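Local coordinates for protein putative NADH-depentdent flavin oxidoreductase (Cupriavidus metallidurans, PDB 5OCS) that is an FMN-binding ene-reductase of the Old Yellow Enzyme family that probably takes its electrons from NAD(P)H, at residues 15-24 / 319-328; 1-9 / 333-344. All coordinates share one frame; numbering follows the deposited sequence.

Contact 1: 15-24 / 319-328; sequences LANRIAIAPM and DIISIARAML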
# COMPACT_ATOMS: atom_id res chain seq x y z
N LEU D 15 -0.74 21.11 7.29
CA LEU D 15 -0.14 19.80 7.24
C LEU D 15 -0.20 19.17 8.59
O LEU D 15 0.07 19.83 9.59
CB LEU D 15 1.34 19.89 6.77
CG LEU D 15 1.58 20.62 5.45
CD1 LEU D 15 3.08 20.71 5.11
CD2 LEU D 15 0.83 19.98 4.26
N ALA D 16 -0.53 17.88 8.62
CA ALA D 16 -0.70 17.14 9.86
C ALA D 16 0.61 16.98 10.68
O ALA D 16 0.58 16.84 11.90
CB ALA D 16 -1.31 15.79 9.57
N ASN D 17 1.75 16.95 9.98
CA ASN D 17 3.06 16.84 10.59
C ASN D 17 4.10 17.32 9.58
O ASN D 17 3.72 17.81 8.55
CB ASN D 17 3.32 15.42 11.05
CG ASN D 17 3.10 14.40 9.94
OD1 ASN D 17 3.72 14.49 8.89
ND2 ASN D 17 2.21 13.42 10.17
N ARG D 18 5.39 17.21 9.91
CA ARG D 18 6.44 17.77 9.09
C ARG D 18 7.01 16.78 8.09
O ARG D 18 8.02 17.08 7.46
CB ARG D 18 7.54 18.31 9.99
CG ARG D 18 7.03 19.50 10.82
CD ARG D 18 8.13 19.86 11.80
NE ARG D 18 7.60 20.89 12.70
CZ ARG D 18 7.59 22.20 12.45
NH1 ARG D 18 8.18 22.71 11.40
NH2 ARG D 18 6.99 23.01 13.33
N ILE D 19 6.32 15.63 7.90
CA ILE D 19 6.77 14.58 7.00
C ILE D 19 6.17 14.76 5.63
O ILE D 19 4.96 14.82 5.51
CB ILE D 19 6.44 13.16 7.53
CG1 ILE D 19 7.05 12.92 8.91
CG2 ILE D 19 6.97 12.09 6.59
CD1 ILE D 19 6.37 11.80 9.65
N ALA D 20 7.02 14.88 4.61
CA ALA D 20 6.57 14.94 3.22
C ALA D 20 7.05 13.70 2.49
O ALA D 20 8.20 13.26 2.70
CB ALA D 20 7.10 16.19 2.53
N ILE D 21 6.19 13.15 1.61
CA ILE D 21 6.57 12.04 0.78
C ILE D 21 7.15 12.64 -0.48
O ILE D 21 6.45 13.38 -1.18
CB ILE D 21 5.40 11.09 0.45
CG1 ILE D 21 4.89 10.46 1.72
CG2 ILE D 21 5.85 9.98 -0.51
CD1 ILE D 21 3.57 9.80 1.56
N ALA D 22 8.41 12.29 -0.78
CA ALA D 22 9.15 12.93 -1.86
C ALA D 22 8.59 12.49 -3.20
O ALA D 22 8.09 11.38 -3.29
CB ALA D 22 10.65 12.57 -1.79
N PRO D 23 8.66 13.36 -4.22
CA PRO D 23 8.21 12.96 -5.55
C PRO D 23 9.19 11.93 -6.06
O PRO D 23 10.45 12.17 -6.02
CB PRO D 23 8.27 14.25 -6.36
CG PRO D 23 9.31 15.08 -5.66
CD PRO D 23 9.25 14.72 -4.22
N MET D 24 8.68 10.76 -6.39
CA MET D 24 9.53 9.66 -6.76
C MET D 24 9.01 9.11 -8.07
O MET D 24 7.93 8.55 -8.09
CB MET D 24 9.53 8.58 -5.69
CG MET D 24 10.35 8.94 -4.48
SD MET D 24 10.26 7.68 -3.18
CE MET D 24 8.65 7.98 -2.50
N ASP D 319 12.14 22.86 8.14
CA ASP D 319 10.76 22.89 8.63
C ASP D 319 9.94 21.68 8.23
O ASP D 319 9.02 21.28 8.95
CB ASP D 319 10.09 24.15 8.12
CG ASP D 319 10.88 25.38 8.44
OD1 ASP D 319 11.06 25.57 9.66
OD2 ASP D 319 11.35 26.08 7.53
N ILE D 320 10.28 21.11 7.08
CA ILE D 320 9.62 19.92 6.55
C ILE D 320 10.74 19.02 6.05
O ILE D 320 11.75 19.51 5.50
CB ILE D 320 8.68 20.30 5.41
CG1 ILE D 320 7.50 21.13 5.95
CG2 ILE D 320 8.20 19.05 4.68
CD1 ILE D 320 6.68 21.77 4.87
N ILE D 321 10.60 17.71 6.26
CA ILE D 321 11.58 16.77 5.78
C ILE D 321 10.89 15.93 4.74
O ILE D 321 9.84 15.32 5.03
CB ILE D 321 12.25 15.89 6.87
CG1 ILE D 321 13.22 14.84 6.24
CG2 ILE D 321 11.23 15.21 7.79
CD1 ILE D 321 14.06 14.12 7.26
N SER D 322 11.48 15.86 3.55
CA SER D 322 10.99 14.92 2.55
C SER D 322 11.73 13.60 2.59
O SER D 322 12.95 13.55 2.73
CB SER D 322 10.99 15.54 1.13
OG SER D 322 12.30 15.72 0.59
N ILE D 323 10.97 12.51 2.47
CA ILE D 323 11.52 11.16 2.59
C ILE D 323 11.16 10.36 1.37
O ILE D 323 10.01 10.39 0.94
CB ILE D 323 11.03 10.48 3.87
CG1 ILE D 323 11.52 11.23 5.11
CG2 ILE D 323 11.61 9.08 3.97
CD1 ILE D 323 10.85 10.80 6.38
N ALA D 324 12.15 9.72 0.78
CA ALA D 324 11.94 9.01 -0.48
C ALA D 324 12.07 7.49 -0.24
O ALA D 324 11.05 6.84 -0.02
CB ALA D 324 12.86 9.57 -1.54
N ARG D 325 13.28 6.92 -0.35
CA ARG D 325 13.48 5.51 -0.36
C ARG D 325 12.91 4.81 0.86
O ARG D 325 12.34 3.75 0.71
CB ARG D 325 14.96 5.15 -0.55
CG ARG D 325 15.38 5.41 -1.98
CD ARG D 325 16.76 4.83 -2.26
NE ARG D 325 17.13 5.04 -3.66
CZ ARG D 325 18.23 4.55 -4.22
NH1 ARG D 325 19.10 3.84 -3.52
NH2 ARG D 325 18.45 4.79 -5.52
N ALA D 326 13.04 5.40 2.05
CA ALA D 326 12.51 4.73 3.24
C ALA D 326 10.99 4.58 3.18
O ALA D 326 10.48 3.67 3.83
CB ALA D 326 12.92 5.42 4.54
N MET D 327 10.31 5.49 2.49
CA MET D 327 8.86 5.38 2.29
C MET D 327 8.53 4.22 1.37
O MET D 327 7.46 3.64 1.55
CB MET D 327 8.27 6.66 1.69
CG MET D 327 8.16 7.86 2.61
SD MET D 327 7.04 7.61 4.02
CE MET D 327 5.65 6.70 3.37
N LEU D 328 9.39 3.89 0.39
CA LEU D 328 9.13 2.77 -0.52
C LEU D 328 9.35 1.44 0.21
O LEU D 328 8.56 0.50 0.07
CB LEU D 328 10.00 2.82 -1.76
CG LEU D 328 9.91 4.08 -2.61
CD1 LEU D 328 10.95 4.04 -3.72
CD2 LEU D 328 8.48 4.36 -3.11

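Contact 2: 1-9 / 333-344; sequences MPHLFDPYR and WPWHAAAKLGAS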
# COMPACT_ATOMS: atom_id res chain seq x y z
N MET D 1 10.40 25.28 20.12
CA MET D 1 10.86 23.86 20.21
C MET D 1 10.08 22.98 19.19
O MET D 1 9.06 22.39 19.55
CB MET D 1 10.70 23.32 21.65
N PRO D 2 10.55 22.93 17.92
CA PRO D 2 9.79 22.17 16.92
C PRO D 2 10.05 20.65 16.96
O PRO D 2 11.15 20.20 17.30
CB PRO D 2 10.24 22.80 15.58
CG PRO D 2 11.47 23.57 15.87
CD PRO D 2 11.81 23.41 17.33
N HIS D 3 9.02 19.88 16.62
CA HIS D 3 9.12 18.40 16.53
C HIS D 3 8.58 17.90 15.20
O HIS D 3 7.75 18.56 14.58
CB HIS D 3 8.33 17.75 17.64
CG HIS D 3 8.86 18.12 18.98
ND1 HIS D 3 10.02 17.58 19.47
CD2 HIS D 3 8.46 19.05 19.87
CE1 HIS D 3 10.29 18.12 20.64
NE2 HIS D 3 9.35 19.02 20.91
N LEU D 4 9.03 16.70 14.82
CA LEU D 4 8.58 16.06 13.57
C LEU D 4 7.05 15.98 13.43
O LEU D 4 6.48 16.22 12.34
CB LEU D 4 9.18 14.67 13.48
CG LEU D 4 8.98 13.96 12.14
CD1 LEU D 4 9.74 14.66 11.04
CD2 LEU D 4 9.43 12.54 12.30
N PHE D 5 6.39 15.64 14.54
CA PHE D 5 4.96 15.50 14.56
C PHE D 5 4.17 16.75 14.97
O PHE D 5 2.99 16.65 15.16
CB PHE D 5 4.53 14.24 15.35
CG PHE D 5 4.80 13.00 14.60
CD1 PHE D 5 3.87 12.58 13.64
CD2 PHE D 5 6.00 12.30 14.72
CE1 PHE D 5 4.11 11.47 12.87
CE2 PHE D 5 6.23 11.15 13.95
CZ PHE D 5 5.29 10.75 13.02
N ASP D 6 4.78 17.93 14.94
CA ASP D 6 4.03 19.16 15.02
C ASP D 6 3.28 19.40 13.73
O ASP D 6 3.84 19.20 12.64
CB ASP D 6 4.93 20.37 15.17
CG ASP D 6 5.65 20.43 16.47
OD1 ASP D 6 5.30 19.71 17.42
OD2 ASP D 6 6.58 21.24 16.52
N PRO D 7 2.03 19.89 13.84
CA PRO D 7 1.37 20.43 12.66
C PRO D 7 2.16 21.54 12.05
O PRO D 7 2.96 22.20 12.72
CB PRO D 7 0.05 20.97 13.21
CG PRO D 7 -0.21 20.17 14.40
CD PRO D 7 1.14 19.88 15.00
N TYR D 8 2.00 21.75 10.75
CA TYR D 8 2.68 22.83 10.09
C TYR D 8 1.78 23.28 8.96
O TYR D 8 0.64 22.79 8.85
CB TYR D 8 4.06 22.36 9.64
CG TYR D 8 5.02 23.45 9.25
CD1 TYR D 8 5.47 24.38 10.17
CD2 TYR D 8 5.47 23.56 7.94
CE1 TYR D 8 6.36 25.38 9.80
CE2 TYR D 8 6.34 24.57 7.56
CZ TYR D 8 6.79 25.47 8.50
OH TYR D 8 7.66 26.45 8.08
N ARG D 9 2.24 24.25 8.19
CA ARG D 9 1.46 24.93 7.17
C ARG D 9 2.41 25.45 6.10
O ARG D 9 3.51 25.95 6.43
CB ARG D 9 0.74 26.11 7.81
CG ARG D 9 -0.28 26.79 6.91
CD ARG D 9 -0.96 28.00 7.56
NE ARG D 9 -0.04 28.95 8.19
CZ ARG D 9 0.81 29.77 7.55
NH1 ARG D 9 0.93 29.78 6.22
NH2 ARG D 9 1.59 30.58 8.26
N TRP D 333 6.11 4.18 7.22
CA TRP D 333 7.16 4.90 7.95
C TRP D 333 6.64 5.94 8.95
O TRP D 333 7.12 5.97 10.12
CB TRP D 333 8.16 5.55 6.97
CG TRP D 333 9.43 6.06 7.64
CD1 TRP D 333 10.59 5.39 7.76
CD2 TRP D 333 9.63 7.33 8.30
NE1 TRP D 333 11.51 6.13 8.44
CE2 TRP D 333 10.96 7.33 8.78
CE3 TRP D 333 8.82 8.46 8.49
CZ2 TRP D 333 11.51 8.41 9.46
CZ3 TRP D 333 9.37 9.56 9.19
CH2 TRP D 333 10.71 9.50 9.67
N PRO D 334 5.63 6.74 8.58
CA PRO D 334 5.17 7.73 9.57
C PRO D 334 4.49 7.07 10.75
O PRO D 334 4.63 7.55 11.89
CB PRO D 334 4.22 8.65 8.78
CG PRO D 334 4.58 8.39 7.31
CD PRO D 334 4.99 6.95 7.27
N TRP D 335 3.79 5.95 10.55
CA TRP D 335 3.25 5.23 11.73
C TRP D 335 4.39 4.75 12.70
O TRP D 335 4.34 4.90 13.95
CB TRP D 335 2.50 3.99 11.33
CG TRP D 335 1.32 4.15 10.43
CD1 TRP D 335 0.89 5.27 9.78
CD2 TRP D 335 0.44 3.09 10.04
NE1 TRP D 335 -0.24 4.97 9.04
CE2 TRP D 335 -0.54 3.64 9.21
CE3 TRP D 335 0.37 1.73 10.38
CZ2 TRP D 335 -1.56 2.86 8.64
CZ3 TRP D 335 -0.63 0.96 9.83
CH2 TRP D 335 -1.58 1.54 8.97
N HIS D 336 5.42 4.18 12.09
CA HIS D 336 6.56 3.62 12.82
C HIS D 336 7.34 4.71 13.51
O HIS D 336 7.73 4.51 14.69
CB HIS D 336 7.40 2.76 11.91
CG HIS D 336 6.62 1.64 11.34
ND1 HIS D 336 6.92 1.07 10.12
CD2 HIS D 336 5.49 1.04 11.76
CE1 HIS D 336 6.05 0.11 9.86
NE2 HIS D 336 5.17 0.07 10.85
N ALA D 337 7.45 5.87 12.85
CA ALA D 337 8.07 7.04 13.48
C ALA D 337 7.27 7.59 14.67
O ALA D 337 7.85 7.95 15.75
CB ALA D 337 8.37 8.14 12.46
N ALA D 338 5.96 7.67 14.50
CA ALA D 338 5.08 8.14 15.54
C ALA D 338 5.16 7.22 16.76
O ALA D 338 5.25 7.74 17.91
CB ALA D 338 3.65 8.23 15.03
N ALA D 339 5.23 5.92 16.54
CA ALA D 339 5.38 4.97 17.65
C ALA D 339 6.69 5.23 18.40
O ALA D 339 6.72 5.16 19.62
CB ALA D 339 5.34 3.54 17.16
N LYS D 340 7.77 5.50 17.67
CA LYS D 340 9.07 5.74 18.33
C LYS D 340 9.09 7.05 19.09
O LYS D 340 9.74 7.16 20.11
CB LYS D 340 10.23 5.73 17.32
CG LYS D 340 10.80 4.37 16.89
CD LYS D 340 11.37 4.47 15.46
CE LYS D 340 12.64 3.67 15.15
NZ LYS D 340 13.26 4.17 13.86
N LEU D 341 8.40 8.05 18.58
CA LEU D 341 8.45 9.43 19.08
C LEU D 341 7.27 9.82 19.99
O LEU D 341 7.15 10.98 20.38
CB LEU D 341 8.56 10.38 17.89
CG LEU D 341 9.86 10.23 17.07
CD1 LEU D 341 9.83 11.15 15.86
CD2 LEU D 341 11.11 10.55 17.91
N GLY D 342 6.39 8.87 20.32
CA GLY D 342 5.25 9.14 21.17
C GLY D 342 4.17 10.02 20.57
O GLY D 342 3.45 10.70 21.29
N ALA D 343 3.98 9.95 19.26
CA ALA D 343 3.00 10.76 18.58
C ALA D 343 1.89 9.87 18.01
O ALA D 343 1.91 8.66 18.14
CB ALA D 343 3.68 11.54 17.45
N SER D 344 0.94 10.49 17.34
CA SER D 344 -0.13 9.74 16.72
C SER D 344 -0.27 10.17 15.29
O SER D 344 0.25 11.20 14.88
CB SER D 344 -1.41 9.84 17.56
OG SER D 344 -1.94 11.14 17.63

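Contact 1: 15-24 / 319-328
R18 meets the carbonyl of D319 from the side: its chain, extended from CG to NE, runs past that oxygen, and NH1 donates to D319 O at 3.0 Å, in the carbonyl plane and on a lone pair. The acceptor also lies near the guanidinium plane, whereas the D319 carboxylate is turned to K290, its salt-bridge partner. Beyond this bond four backbone bonds join 18-22 to 321-323 in parallel register: I321 N to R18 O, A20 N to I321 O, I323 N to A20 O and A22 N to I323 O, all 2.9 to 3.0 Å long. The axes of the short strand segments 19-21 and 320-323 cross at -34° and come within 4.7 Å.

Side chains alternate between the two faces. I19, I21, I321 and I323 share one, where I19 CG2 meets I323 CD1 at 4.1 Å and M327, its chain bent at chi2 and chi3, sets CE crosswise against I21 CD1. A20 and S322 share the other; A20 CB also touches I320 CG2 (3.7 Å), while S322 OG turns to H263. At the C-terminal end, M24 SD lies 3.6 Å from A324 CB, and a bend at chi3 (-76°) carries CE alongside L328 CD2, the two side chains running in opposite directions.

This pairing of first and last strands closes the eight-stranded TIM barrel, and P23, A324 and R325, known FMN-binding residues, lie at its C-terminal end.

Contact 2: 1-9 / 333-344
The N-terminal turn of the chain docks here against helix 333-341, the second helix after the last barrel strand, with F5 as the residue that plugs into it. H3 to D6 form a type I beta turn, closed by D6 N bonding to H3 O; the D6 carboxylate adds a second tie, OD2 accepting from H3 N at 2.8 Å from above its own plane. L4 and F5 occupy the two central positions of this turn, and both point their side chains at helix 333-341.

The F5 ring enters with its far end leading, sent from the turn toward the helix by a chi1 of -74° that sets CG beside the backbone N. CZ reaches P334 O at 3.5 Å, an oxygen near the ring plane at its edge, and the methyl of A337 also meets the edge, in plane. A338 approaches differently: its CB stands 4.1 Å from the ring centroid and 30° off the normal, an off-centre CH-pi contact. A343 CB stands on the same side of the ring as A338 CB, over its root, 3.4 Å from F5 CG, a close fit. A bond from A343 N to A338 O holds A343 near the ring.

L4 packs beside it. Its CG is anti to the backbone N (chi1 -171°), and CD2 comes 3.8 Å from L341 CD1, the two side chains crossing at about a right angle; the same CD2 lies 4.2 Å from W333 CH2.

Strand 19-21 runs beneath this packing, I19 touching L4, F5, W333 and P334, while helix 306-314 flanks helix 333-341 through A309 on W333 and A306 on A337.

How the contacts relate
Contacts 1 and 2 have centres about 12 Å apart and touch directly. In chain order, 1-9 leads into 15-24, and 319-328 leads into 333-344, so contact 2 brackets contact 1 in sequence. L15 N lies 2.7 Å from Y8 O and R18 N 2.8 Å from L4 O, both probable hydrogen bonds that tie the N-terminal segment to strand 13-15 and to the loop leading into strand 19-21. Contact 1 is buried, about 10 Å from the chain centre; contact 2 lies about 21 Å out. Contact 1 joins the first and last barrel strands, contact 2 packs the N-terminal turn against helix 333-341 outside that seam, and both meet the second subunit.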